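Local coordinates for protein leucine aminopeptidase A1, chloroplastic (Solanum lycopersicum, PDB 5D8N) that removes unsubstituted N-terminal amino acids, preferably leucine, from peptides as a magnesium-dependent M17 aminopeptidase that assembles into a hexamer, and also has chaperone activity, at residues K300-D305 and A354-M359; E380-D385 and I471-G476; G388-A393 and A484-Q489; D409-T414 and W497-V502. The protein carries 1 engineered substitution. All coordinates share one frame; numbering follows the deposited sequence.

Overall arrangement
Interactions 1 and 4 take in four neighbouring strands of the large sheet in the catalytic domain: 347-358 beside 293-305, then 406-411 beside 496-501. Both are buried, and both add side-chain bonds to a carboxylate, D305 or D409 and D501, to parallel backbone bonds; K300 links them through bonds to L410 and T412. Interaction 3 is buried too but has no hydrogen bonds across it, since two helices meet there through hydrocarbon and an aromatic face. Interaction 2, partly buried, pairs the loops leading into those same two helices and is almost wholly amide chemistry. A weak bond from R389 NH1 to N472 O joins it to interaction 3, whose L487 and L392 rest on H499 and A411 of interaction 4.

Interaction 1 of 4, residues K300-D305 and A354-M359; sequences KGLTFD and AACENM
L302 lays its two methyls along the neighbouring strand, CD1 against SG of C356 at 4.1 Å and CD2 against CB of N358. This is a parallel pair of strands in the large sheet of the M17 catalytic domain, and 300-305 carries K300 and D305, residues of the enzyme's magnesium site, on the same face as L302. The backbones are joined by C356 N to G301 O and by T303 N to C356 O, the latter 2.9 Å long. T303 and F304 bend the chain away from its first direction; N358 N then bonds almost straight to F304 O (2.8 Å, 175°). F304 has CG anti to its backbone N (chi1 176°), which swings the ring out to M359, whose SD comes within 4.0 Å of CD2 in an oblique Met-aromatic contact. T303 OG1 and E357 OE1 share a water; E357 OE1 also forms a salt bridge with R366 of the second subunit, so this flank of the pair belongs to a subunit interface. On the face of K300 and D305, K300 NZ and D305 OD2 make a long salt bridge of 3.7 Å, while K300 NZ has a second partner in T412 O. The other carboxylate oxygen, D305 OD1, takes a bond from the backbone N of G307 and one from N358 ND2, which at 3.2 Å meets it on the syn side, 35° out of the carboxylate plane.

Interaction 2 of 4, residues E380-D385 and I471-G476; sequences EVNNTD and INTGPG
I471 starts the contact by setting its CG2 methyl 3.6 Å from OE1 of E380, a carboxylate whose polar partners are S465 and K323 of the third subunit. The backbones pair in parallel at this point, but the bond from N472 N to E380 O is weak. N472 carries most of the weight. Its OD1 accepts N383 N in the amide plane, on a lone pair, and its ND2 gives a nearly straight bond to N383 O (3.0 Å, 172°) while also reaching A386 O. One side-chain amide thus grips the backbone of N383 at both its N-H and its carbonyl. T473 comes next: its carbonyl O receives N382 ND2 at 2.9 Å, on a lone pair and in the plane of the donating amide, and its OG1 lies 3.3 Å from CB of N383. N382 OD1 accepts weak bonds from the N-H groups of N472 and T473. The amide planes of N382 and N472 stand 89° apart. With N472 holding N383 and N382 ND2 bound to T473 O, side-chain amides do here the work of strand pairing, on the loop that carries the magnesium-binding D385.

Interaction 3 of 4, residues G388-A393 and A484-Q489; sequences GRLTLA and ALFLKQ
R389 passes its aliphatic arm across F486, with CD 4.0 Å from the ring centroid and 18° off the normal, a CH-pi contact over one face, offset toward the rim. CB and CG come in at the CD1-CE1 side of the same ring; CG sits 3.6 Å from CE1. That approach follows from chi1 of 60°, which puts CG between the backbone N and the carbonyl carbon, while F486 has its CG anti to its own N and reaches across to meet the arm. One turn away, CD2 of L487 fills in against CB of L392 at 3.7 Å. The two helices run in roughly the same direction, 28° apart, with short-segment axes 9.9 Å from each other, a gap bridged by these long side chains. Further out, F490 meets the F486 ring, L487 lies on W497 and H499, and L392 on V298, so both helices are seated against the central sheet. R389, the predicted active-site arginine, sends NH1 to N472 O in a weak bond. Its CZ is 6.0 Å from the ring centroid, at most a weak cation-pi attraction. Dispersion and CH-pi contact therefore carry the interface, the arm of R389 lying on F486 while its polar head bonds elsewhere.

Interaction 4 of 4, residues D409-T414 and W497-V502; sequences DLATLT and WLHLDV
D409 turns its carboxylate toward two ring N-H groups of the adjacent strand. OD1 takes H499 ND1 on its syn lone pair (2.7 Å, 171°), in the plane of the imidazole. OD2 takes W497 NE1 at 2.9 Å, met nearly along the C-O axis and close to the indole plane. The carboxylate lies nearly coplanar with the indole (26°) and is turned a little more from the imidazole; both oxygens of this buried acid take a ring N-H. On the other face of the sheet L410 and L500 run alongside each other, CG of L410 4.1 Å from CB of L500. Between the faces, D409 and A411 exchange parallel-strand bonds with L498, L500 and V502. D501, the last residue of its strand, has CG anti to the backbone N (chi1 -163°) and reaches the loop after strand 406-411: OD1 accepts L413 N at 2.9 Å from above the carboxylate plane. The T414 side chain crosses that of D501 at about a right angle, and its OG1 donates to OD2 at 2.7 Å. T414 OG1 also caps I417 N in the first turn of helix 416-421. A strand-end aspartate holding the loop after its parallel neighbour, beside K300 and R389, belongs to the active-site edge of the M17 alpha/beta catalytic domain.

Interaction 1 of 4, residues K300-D305 and A354-M359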
loop_
_atom_site.group_PDB
_atom_site.type_symbol
_atom_site.label_atom_id
_atom_site.label_comp_id
_atom_site.label_asym_id
_atom_site.label_seq_id
_atom_site.Cartn_x
_atom_site.Cartn_y
_atom_site.Cartn_z
ATOM N N LYS A 300 17.774 -3.116 -26.282
ATOM C CA LYS A 300 17.245 -1.987 -25.532
ATOM C C LYS A 300 18.383 -1.248 -24.836
ATOM O O LYS A 300 19.172 -1.832 -24.102
ATOM C CB LYS A 300 16.217 -2.463 -24.505
ATOM C CG LYS A 300 15.667 -1.341 -23.654
ATOM C CD LYS A 300 14.559 -1.832 -22.737
ATOM C CE LYS A 300 14.900 -1.450 -21.314
ATOM N NZ LYS A 300 13.694 -1.332 -20.492
ATOM N N GLY A 301 18.442 0.059 -25.025
ATOM C CA GLY A 301 19.562 0.854 -24.530
ATOM C C GLY A 301 19.141 2.104 -23.774
ATOM O O GLY A 301 19.677 3.196 -23.956
ATOM N N LEU A 302 18.273 1.924 -22.798
ATOM C CA LEU A 302 18.062 2.946 -21.778
ATOM C C LEU A 302 19.180 2.807 -20.751
ATOM O O LEU A 302 19.243 1.826 -19.988
ATOM C CB LEU A 302 16.692 2.764 -21.128
ATOM C CG LEU A 302 15.571 3.486 -21.879
ATOM C CD1 LEU A 302 15.378 2.855 -23.238
ATOM C CD2 LEU A 302 14.281 3.383 -21.077
ATOM N N THR A 303 20.059 3.804 -20.757
ATOM C CA THR A 303 21.216 3.815 -19.888
ATOM C C THR A 303 20.793 4.109 -18.450
ATOM O O THR A 303 21.387 3.632 -17.481
ATOM C CB THR A 303 22.243 4.875 -20.348
ATOM O OG1 THR A 303 21.660 6.180 -20.371
ATOM C CG2 THR A 303 22.763 4.533 -21.719
ATOM N N PHE A 304 19.634 4.739 -18.342
ATOM C CA PHE A 304 18.870 4.781 -17.099
ATOM C C PHE A 304 17.379 4.819 -17.427
ATOM O O PHE A 304 16.928 5.575 -18.305
ATOM C CB PHE A 304 19.237 6.029 -16.277
ATOM C CG PHE A 304 18.418 6.195 -15.031
ATOM C CD1 PHE A 304 18.612 5.378 -13.937
ATOM C CD2 PHE A 304 17.382 7.112 -14.991
ATOM C CE1 PHE A 304 17.756 5.424 -12.852
ATOM C CE2 PHE A 304 16.530 7.171 -13.899
ATOM C CZ PHE A 304 16.712 6.318 -12.828
ATOM N N ASP A 305 16.616 4.075 -16.636
ATOM C CA ASP A 305 15.164 4.046 -16.761
ATOM C C ASP A 305 14.437 4.519 -15.499
ATOM O O ASP A 305 14.433 3.815 -14.487
ATOM C CB ASP A 305 14.718 2.638 -17.127
ATOM C CG ASP A 305 13.302 2.598 -17.668
ATOM O OD1 ASP A 305 12.573 3.599 -17.463
ATOM O OD2 ASP A 305 12.977 1.581 -18.324
ATOM N N ALA A 354 19.028 1.927 -29.809
ATOM C CA ALA A 354 18.512 3.281 -29.659
ATOM C C ALA A 354 18.733 3.766 -28.231
ATOM O O ALA A 354 17.934 3.469 -27.320
ATOM C CB ALA A 354 17.039 3.329 -30.022
ATOM N N ALA A 355 19.878 4.407 -28.020
ATOM C CA ALA A 355 20.331 4.719 -26.678
ATOM C C ALA A 355 19.827 6.091 -26.209
ATOM O O ALA A 355 19.813 7.075 -26.949
ATOM C CB ALA A 355 21.846 4.691 -26.625
ATOM N N CYS A 356 19.346 6.126 -24.982
ATOM C CA CYS A 356 18.889 7.347 -24.341
ATOM C C CYS A 356 18.779 7.079 -22.847
ATOM O O CYS A 356 18.921 5.947 -22.399
ATOM C CB CYS A 356 17.526 7.786 -24.890
ATOM S SG CYS A 356 16.201 6.573 -24.651
ATOM N N GLU A 357 18.565 8.132 -22.069
ATOM C CA GLU A 357 18.159 7.963 -20.685
ATOM C C GLU A 357 16.782 8.561 -20.487
ATOM O O GLU A 357 16.373 9.463 -21.207
ATOM C CB GLU A 357 19.188 8.509 -19.687
ATOM C CG GLU A 357 19.468 9.988 -19.769
ATOM C CD GLU A 357 20.372 10.512 -18.677
ATOM O OE1 GLU A 357 20.900 9.715 -17.855
ATOM O OE2 GLU A 357 20.357 11.760 -18.521
ATOM N N ASN A 358 15.991 7.856 -19.688
ATOM C CA ASN A 358 14.610 8.233 -19.441
ATOM C C ASN A 358 14.519 9.034 -18.141
ATOM O O ASN A 358 14.550 8.459 -17.050
ATOM C CB ASN A 358 13.726 6.981 -19.377
ATOM C CG ASN A 358 12.275 7.319 -19.063
ATOM O OD1 ASN A 358 11.892 8.486 -19.078
ATOM N ND2 ASN A 358 11.494 6.308 -18.686
ATOM N N MET A 359 14.466 10.349 -18.275
ATOM C CA MET A 359 14.524 11.274 -17.159
ATOM C C MET A 359 13.202 12.044 -16.972
ATOM O O MET A 359 12.216 11.824 -17.676
ATOM C CB MET A 359 15.655 12.281 -17.390
ATOM C CG MET A 359 17.038 11.664 -17.472
ATOM S SD MET A 359 17.640 11.013 -15.900
ATOM C CE MET A 359 18.523 12.421 -15.253
HETATM O O HOH W 1 16.570 1.334 -26.876
HETATM O O HOH W 2 22.826 7.930 -18.624
#

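Interaction 2 of 4, residues E380-D385 and I471-G476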
loop_
_atom_site.group_PDB
_atom_site.type_symbol
_atom_site.label_atom_id
_atom_site.label_comp_id
_atom_site.label_asym_id
_atom_site.label_seq_id
_atom_site.Cartn_x
_atom_site.Cartn_y
_atom_site.Cartn_z
ATOM N N GLU A 380 -0.592 5.653 -27.379
ATOM C CA GLU A 380 -0.974 6.378 -26.180
ATOM C C GLU A 380 -0.194 5.858 -24.984
ATOM O O GLU A 380 -0.230 4.673 -24.659
ATOM C CB GLU A 380 -2.467 6.249 -25.889
ATOM C CG GLU A 380 -2.882 6.940 -24.593
ATOM C CD GLU A 380 -4.364 6.791 -24.286
ATOM O OE1 GLU A 380 -5.026 5.821 -24.763
ATOM O OE2 GLU A 380 -4.845 7.742 -23.628
ATOM N N VAL A 381 0.574 6.737 -24.367
ATOM C CA VAL A 381 1.510 6.283 -23.352
ATOM C C VAL A 381 0.775 6.295 -22.024
ATOM O O VAL A 381 0.819 7.271 -21.300
ATOM C CB VAL A 381 2.791 7.142 -23.347
ATOM C CG1 VAL A 381 3.735 6.673 -22.254
ATOM C CG2 VAL A 381 3.482 7.056 -24.692
ATOM N N ASN A 382 0.102 5.205 -21.691
ATOM C CA ASN A 382 -0.658 5.151 -20.450
ATOM C C ASN A 382 0.230 4.869 -19.239
ATOM O O ASN A 382 -0.217 5.056 -18.105
ATOM C CB ASN A 382 -1.782 4.116 -20.512
ATOM C CG ASN A 382 -1.252 2.703 -20.690
ATOM O OD1 ASN A 382 -0.427 2.454 -21.561
ATOM N ND2 ASN A 382 -1.849 1.750 -19.998
ATOM N N ASN A 383 1.470 4.438 -19.468
ATOM C CA ASN A 383 2.354 4.125 -18.348
ATOM C C ASN A 383 3.796 4.502 -18.675
ATOM O O ASN A 383 4.425 3.859 -19.522
ATOM C CB ASN A 383 2.264 2.632 -18.046
ATOM C CG ASN A 383 3.092 2.207 -16.851
ATOM O OD1 ASN A 383 3.395 2.986 -15.958
ATOM N ND2 ASN A 383 3.458 0.941 -16.836
ATOM N N THR A 384 4.318 5.502 -17.972
ATOM C CA THR A 384 5.675 5.988 -18.189
ATOM C C THR A 384 6.789 5.120 -17.595
ATOM O O THR A 384 7.966 5.339 -17.878
ATOM C CB THR A 384 5.857 7.428 -17.671
ATOM O OG1 THR A 384 5.471 7.487 -16.296
ATOM C CG2 THR A 384 5.012 8.403 -18.515
ATOM N N ASP A 385 6.409 4.021 -16.957
ATOM C CA ASP A 385 7.369 3.016 -16.525
ATOM C C ASP A 385 7.610 1.952 -17.593
ATOM O O ASP A 385 8.465 1.075 -17.429
ATOM C CB ASP A 385 6.864 2.323 -15.255
ATOM C CG ASP A 385 6.941 3.213 -14.014
ATOM O OD1 ASP A 385 7.622 4.267 -14.025
ATOM O OD2 ASP A 385 6.256 2.854 -13.031
ATOM N N ILE A 471 -2.285 1.397 -26.788
ATOM C CA ILE A 471 -1.626 1.877 -25.591
ATOM C C ILE A 471 -0.287 1.148 -25.472
ATOM O O ILE A 471 -0.087 0.147 -26.141
ATOM C CB ILE A 471 -2.465 1.641 -24.316
ATOM C CG1 ILE A 471 -2.730 0.150 -24.092
ATOM C CG2 ILE A 471 -3.766 2.437 -24.368
ATOM C CD1 ILE A 471 -3.655 -0.157 -22.925
ATOM N N ASN A 472 0.583 1.592 -24.565
ATOM C CA ASN A 472 1.887 0.979 -24.407
ATOM C C ASN A 472 1.963 -0.105 -23.329
ATOM O O ASN A 472 2.788 -1.011 -23.433
ATOM C CB ASN A 472 2.988 2.030 -24.229
ATOM C CG ASN A 472 3.045 2.593 -22.822
ATOM O OD1 ASN A 472 2.057 3.119 -22.309
ATOM N ND2 ASN A 472 4.242 2.629 -22.258
ATOM N N THR A 473 0.983 -0.163 -22.439
ATOM C CA THR A 473 1.030 -1.095 -21.323
ATOM C C THR A 473 -0.321 -1.729 -21.034
ATOM O O THR A 473 -1.299 -1.037 -20.768
ATOM C CB THR A 473 1.459 -0.342 -20.053
ATOM O OG1 THR A 473 2.756 0.216 -20.275
ATOM C CG2 THR A 473 1.537 -1.275 -18.882
ATOM N N GLY A 474 -0.354 -3.049 -21.102
ATOM C CA GLY A 474 -1.566 -3.812 -20.870
ATOM C C GLY A 474 -1.674 -4.197 -19.410
ATOM O O GLY A 474 -0.899 -3.735 -18.582
ATOM N N PRO A 475 -2.707 -4.972 -19.072
ATOM C CA PRO A 475 -2.845 -5.433 -17.690
ATOM C C PRO A 475 -1.672 -6.305 -17.195
ATOM O O PRO A 475 -0.836 -6.755 -17.971
ATOM C CB PRO A 475 -4.162 -6.206 -17.700
ATOM C CG PRO A 475 -4.464 -6.500 -19.124
ATOM C CD PRO A 475 -3.747 -5.489 -19.973
ATOM N N GLY A 476 -1.522 -6.394 -15.886
ATOM C CA GLY A 476 -0.447 -7.164 -15.276
ATOM C C GLY A 476 -0.478 -8.609 -15.725
ATOM O O GLY A 476 0.571 -9.206 -15.989
#

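Interaction 3 of 4, residues G388-A393 and A484-Q489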
loop_
_atom_site.group_PDB
_atom_site.type_symbol
_atom_site.label_atom_id
_atom_site.label_comp_id
_atom_site.label_asym_id
_atom_site.label_seq_id
_atom_site.Cartn_x
_atom_site.Cartn_y
_atom_site.Cartn_z
ATOM N N GLY A 388 10.672 1.859 -22.399
ATOM C CA GLY A 388 11.690 1.140 -23.148
ATOM C C GLY A 388 11.173 0.580 -24.475
ATOM O O GLY A 388 11.851 0.673 -25.499
ATOM N N ARG A 389 9.957 0.032 -24.457
ATOM C CA ARG A 389 9.376 -0.558 -25.641
ATOM C C ARG A 389 9.130 0.474 -26.709
ATOM O O ARG A 389 9.168 0.123 -27.882
ATOM C CB ARG A 389 8.091 -1.310 -25.330
ATOM C CG ARG A 389 7.003 -0.435 -24.724
ATOM C CD ARG A 389 5.864 -1.293 -24.203
ATOM N NE ARG A 389 6.282 -2.032 -23.022
ATOM C CZ ARG A 389 5.530 -2.928 -22.382
ATOM N NH1 ARG A 389 4.341 -3.281 -22.844
ATOM N NH2 ARG A 389 6.029 -3.566 -21.348
ATOM N N LEU A 390 8.953 1.739 -26.330
ATOM C CA LEU A 390 8.798 2.791 -27.327
ATOM C C LEU A 390 10.083 2.950 -28.138
ATOM O O LEU A 390 10.039 3.194 -29.342
ATOM C CB LEU A 390 8.401 4.143 -26.722
ATOM C CG LEU A 390 6.926 4.463 -26.456
ATOM C CD1 LEU A 390 6.241 3.319 -25.728
ATOM C CD2 LEU A 390 6.801 5.742 -25.635
ATOM N N THR A 391 11.217 2.951 -27.451
ATOM C CA THR A 391 12.487 3.089 -28.141
ATOM C C THR A 391 12.710 1.897 -29.055
ATOM O O THR A 391 13.241 2.022 -30.164
ATOM C CB THR A 391 13.674 3.270 -27.183
ATOM O OG1 THR A 391 13.921 2.076 -26.429
ATOM C CG2 THR A 391 13.401 4.419 -26.243
ATOM N N LEU A 392 12.318 0.724 -28.577
ATOM C CA LEU A 392 12.453 -0.479 -29.406
ATOM C C LEU A 392 11.584 -0.452 -30.646
ATOM O O LEU A 392 11.951 -1.012 -31.674
ATOM C CB LEU A 392 12.134 -1.733 -28.608
ATOM C CG LEU A 392 13.197 -2.153 -27.589
ATOM C CD1 LEU A 392 12.613 -3.217 -26.682
ATOM C CD2 LEU A 392 14.432 -2.685 -28.308
ATOM N N ALA A 393 10.419 0.176 -30.554
ATOM C CA ALA A 393 9.562 0.302 -31.719
ATOM C C ALA A 393 10.292 0.906 -32.929
ATOM O O ALA A 393 10.337 0.334 -34.016
ATOM C CB ALA A 393 8.347 1.125 -31.355
ATOM N N ALA A 484 5.361 -8.314 -25.855
ATOM C CA ALA A 484 5.781 -8.895 -27.133
ATOM C C ALA A 484 4.832 -8.528 -28.279
ATOM O O ALA A 484 5.274 -8.187 -29.382
ATOM C CB ALA A 484 5.915 -10.402 -27.010
ATOM N N LEU A 485 3.533 -8.548 -27.998
ATOM C CA LEU A 485 2.546 -8.216 -29.013
ATOM C C LEU A 485 2.645 -6.745 -29.408
ATOM O O LEU A 485 2.553 -6.403 -30.592
ATOM C CB LEU A 485 1.136 -8.502 -28.513
ATOM C CG LEU A 485 0.755 -9.963 -28.280
ATOM C CD1 LEU A 485 -0.607 -10.049 -27.618
ATOM C CD2 LEU A 485 0.719 -10.735 -29.573
ATOM N N PHE A 486 3.023 -5.900 -28.454
ATOM C CA PHE A 486 3.291 -4.501 -28.746
ATOM C C PHE A 486 4.422 -4.348 -29.756
ATOM O O PHE A 486 4.287 -3.658 -30.766
ATOM C CB PHE A 486 3.557 -3.717 -27.471
ATOM C CG PHE A 486 3.954 -2.303 -27.700
ATOM C CD1 PHE A 486 5.285 -1.955 -27.914
ATOM C CD2 PHE A 486 3.009 -1.298 -27.634
ATOM C CE1 PHE A 486 5.649 -0.621 -28.086
ATOM C CE2 PHE A 486 3.361 0.033 -27.822
ATOM C CZ PHE A 486 4.659 0.353 -28.168
ATOM N N LEU A 487 5.535 -5.014 -29.484
ATOM C CA LEU A 487 6.706 -4.900 -30.320
ATOM C C LEU A 487 6.451 -5.412 -31.731
ATOM O O LEU A 487 6.973 -4.863 -32.690
ATOM C CB LEU A 487 7.886 -5.633 -29.713
ATOM C CG LEU A 487 8.410 -5.060 -28.404
ATOM C CD1 LEU A 487 9.498 -5.978 -27.836
ATOM C CD2 LEU A 487 8.949 -3.652 -28.607
ATOM N N LYS A 488 5.627 -6.438 -31.844
ATOM C CA LYS A 488 5.259 -7.012 -33.128
ATOM C C LYS A 488 4.628 -5.993 -34.073
ATOM O O LYS A 488 4.688 -6.169 -35.283
ATOM C CB LYS A 488 4.267 -8.149 -32.899
ATOM C CG LYS A 488 3.867 -8.937 -34.140
ATOM C CD LYS A 488 3.029 -10.144 -33.746
ATOM C CE LYS A 488 2.485 -10.933 -34.927
ATOM N NZ LYS A 488 1.171 -10.352 -35.312
ATOM N N GLN A 489 3.989 -4.961 -33.535
ATOM C CA GLN A 489 3.337 -3.948 -34.343
ATOM C C GLN A 489 4.367 -3.179 -35.161
ATOM O O GLN A 489 4.009 -2.367 -36.008
ATOM C CB GLN A 489 2.564 -2.963 -33.457
ATOM C CG GLN A 489 1.322 -3.543 -32.791
ATOM C CD GLN A 489 0.176 -3.700 -33.757
ATOM O OE1 GLN A 489 -0.078 -2.837 -34.603
ATOM N NE2 GLN A 489 -0.450 -4.854 -33.715
#

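Interaction 4 of 4, residues D409-T414 and W497-V502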
loop_
_atom_site.group_PDB
_atom_site.type_symbol
_atom_site.label_atom_id
_atom_site.label_comp_id
_atom_site.label_asym_id
_atom_site.label_seq_id
_atom_site.Cartn_x
_atom_site.Cartn_y
_atom_site.Cartn_z
ATOM N N ASP A 409 15.704 -9.255 -30.856
ATOM C CA ASP A 409 15.885 -8.165 -29.905
ATOM C C ASP A 409 16.013 -8.718 -28.499
ATOM O O ASP A 409 15.438 -9.750 -28.179
ATOM C CB ASP A 409 14.786 -7.105 -29.974
ATOM C CG ASP A 409 13.527 -7.519 -29.240
ATOM O OD1 ASP A 409 13.521 -7.449 -27.968
ATOM O OD2 ASP A 409 12.529 -7.832 -29.937
ATOM N N LEU A 410 16.854 -8.063 -27.708
ATOM C CA LEU A 410 16.989 -8.357 -26.289
ATOM C C LEU A 410 16.663 -7.107 -25.507
ATOM O O LEU A 410 17.194 -6.027 -25.766
ATOM C CB LEU A 410 18.412 -8.795 -25.955
ATOM C CG LEU A 410 18.737 -10.247 -26.350
ATOM C CD1 LEU A 410 19.013 -10.282 -27.835
ATOM C CD2 LEU A 410 19.959 -10.746 -25.595
ATOM N N ALA A 411 15.805 -7.283 -24.519
ATOM C CA ALA A 411 15.345 -6.169 -23.695
ATOM C C ALA A 411 14.923 -6.664 -22.311
ATOM O O ALA A 411 14.304 -7.732 -22.157
ATOM C CB ALA A 411 14.172 -5.481 -24.363
ATOM N N THR A 412 15.322 -5.884 -21.319
ATOM C CA THR A 412 14.778 -6.011 -19.978
ATOM C C THR A 412 13.425 -5.340 -19.976
ATOM O O THR A 412 13.302 -4.154 -19.663
ATOM C CB THR A 412 15.714 -5.344 -18.960
ATOM O OG1 THR A 412 16.046 -4.010 -19.383
ATOM C CG2 THR A 412 16.996 -6.087 -18.876
ATOM N N LEU A 413 12.419 -6.044 -20.475
ATOM C CA LEU A 413 11.152 -5.406 -20.784
ATOM C C LEU A 413 10.138 -5.376 -19.648
ATOM O O LEU A 413 9.481 -4.373 -19.465
ATOM C CB LEU A 413 10.505 -6.031 -22.009
ATOM C CG LEU A 413 9.688 -5.007 -22.788
ATOM C CD1 LEU A 413 10.619 -4.106 -23.591
ATOM C CD2 LEU A 413 8.698 -5.697 -23.708
ATOM N N THR A 414 9.962 -6.467 -18.913
ATOM C CA THR A 414 8.888 -6.550 -17.924
ATOM C C THR A 414 9.362 -7.186 -16.617
ATOM O O THR A 414 10.237 -8.064 -16.620
ATOM C CB THR A 414 7.702 -7.382 -18.478
ATOM O OG1 THR A 414 8.105 -8.746 -18.691
ATOM C CG2 THR A 414 7.204 -6.798 -19.787
ATOM N N TRP A 497 11.382 -12.693 -36.676
ATOM C CA TRP A 497 11.701 -11.858 -35.533
ATOM C C TRP A 497 11.384 -12.586 -34.243
ATOM O O TRP A 497 10.337 -13.219 -34.094
ATOM C CB TRP A 497 10.967 -10.532 -35.629
ATOM C CG TRP A 497 10.821 -9.822 -34.304
ATOM C CD1 TRP A 497 11.812 -9.176 -33.604
ATOM C CD2 TRP A 497 9.672 -9.832 -33.454
ATOM N NE1 TRP A 497 11.320 -8.700 -32.429
ATOM C CE2 TRP A 497 9.998 -9.061 -32.323
ATOM C CE3 TRP A 497 8.348 -10.222 -33.638
ATOM C CZ2 TRP A 497 9.070 -8.760 -31.329
ATOM C CZ3 TRP A 497 7.435 -9.964 -32.616
ATOM C CH2 TRP A 497 7.799 -9.229 -31.493
ATOM N N LEU A 498 12.352 -12.535 -33.338
ATOM C CA LEU A 498 12.187 -13.032 -31.980
ATOM C C LEU A 498 12.601 -11.996 -30.937
ATOM O O LEU A 498 13.649 -11.350 -31.045
ATOM C CB LEU A 498 12.998 -14.303 -31.779
ATOM C CG LEU A 498 12.922 -15.009 -30.415
ATOM C CD1 LEU A 498 13.117 -16.487 -30.657
ATOM C CD2 LEU A 498 13.979 -14.531 -29.448
ATOM N N HIS A 499 11.806 -11.944 -29.880
ATOM C CA HIS A 499 12.002 -11.000 -28.780
ATOM C C HIS A 499 12.405 -11.800 -27.541
ATOM O O HIS A 499 11.714 -12.748 -27.153
ATOM C CB HIS A 499 10.697 -10.242 -28.511
ATOM C CG HIS A 499 10.607 -9.645 -27.146
ATOM N ND1 HIS A 499 11.453 -8.654 -26.716
ATOM C CD2 HIS A 499 9.686 -9.798 -26.165
ATOM C CE1 HIS A 499 11.102 -8.263 -25.504
ATOM N NE2 HIS A 499 10.028 -8.941 -25.150
ATOM N N LEU A 500 13.502 -11.384 -26.926
ATOM C CA LEU A 500 13.990 -12.045 -25.732
ATOM C C LEU A 500 13.929 -11.097 -24.537
ATOM O O LEU A 500 14.621 -10.068 -24.500
ATOM C CB LEU A 500 15.403 -12.550 -25.990
ATOM C CG LEU A 500 15.899 -13.683 -25.092
ATOM C CD1 LEU A 500 15.083 -14.954 -25.271
ATOM C CD2 LEU A 500 17.379 -13.966 -25.330
ATOM N N ASP A 501 13.018 -11.399 -23.613
ATOM C CA ASP A 501 12.828 -10.606 -22.390
ATOM C C ASP A 501 13.795 -11.141 -21.329
ATOM O O ASP A 501 13.564 -12.180 -20.686
ATOM C CB ASP A 501 11.364 -10.684 -21.926
ATOM C CG ASP A 501 10.978 -9.589 -20.912
ATOM O OD1 ASP A 501 11.875 -8.937 -20.341
ATOM O OD2 ASP A 501 9.750 -9.366 -20.697
ATOM N N VAL A 502 14.858 -10.381 -21.110
ATOM C CA VAL A 502 16.004 -10.798 -20.301
ATOM C C VAL A 502 16.094 -10.028 -18.976
ATOM O O VAL A 502 17.148 -9.960 -18.363
ATOM C CB VAL A 502 17.331 -10.582 -21.061
ATOM C CG1 VAL A 502 17.369 -11.424 -22.327
ATOM C CG2 VAL A 502 17.563 -9.128 -21.434
#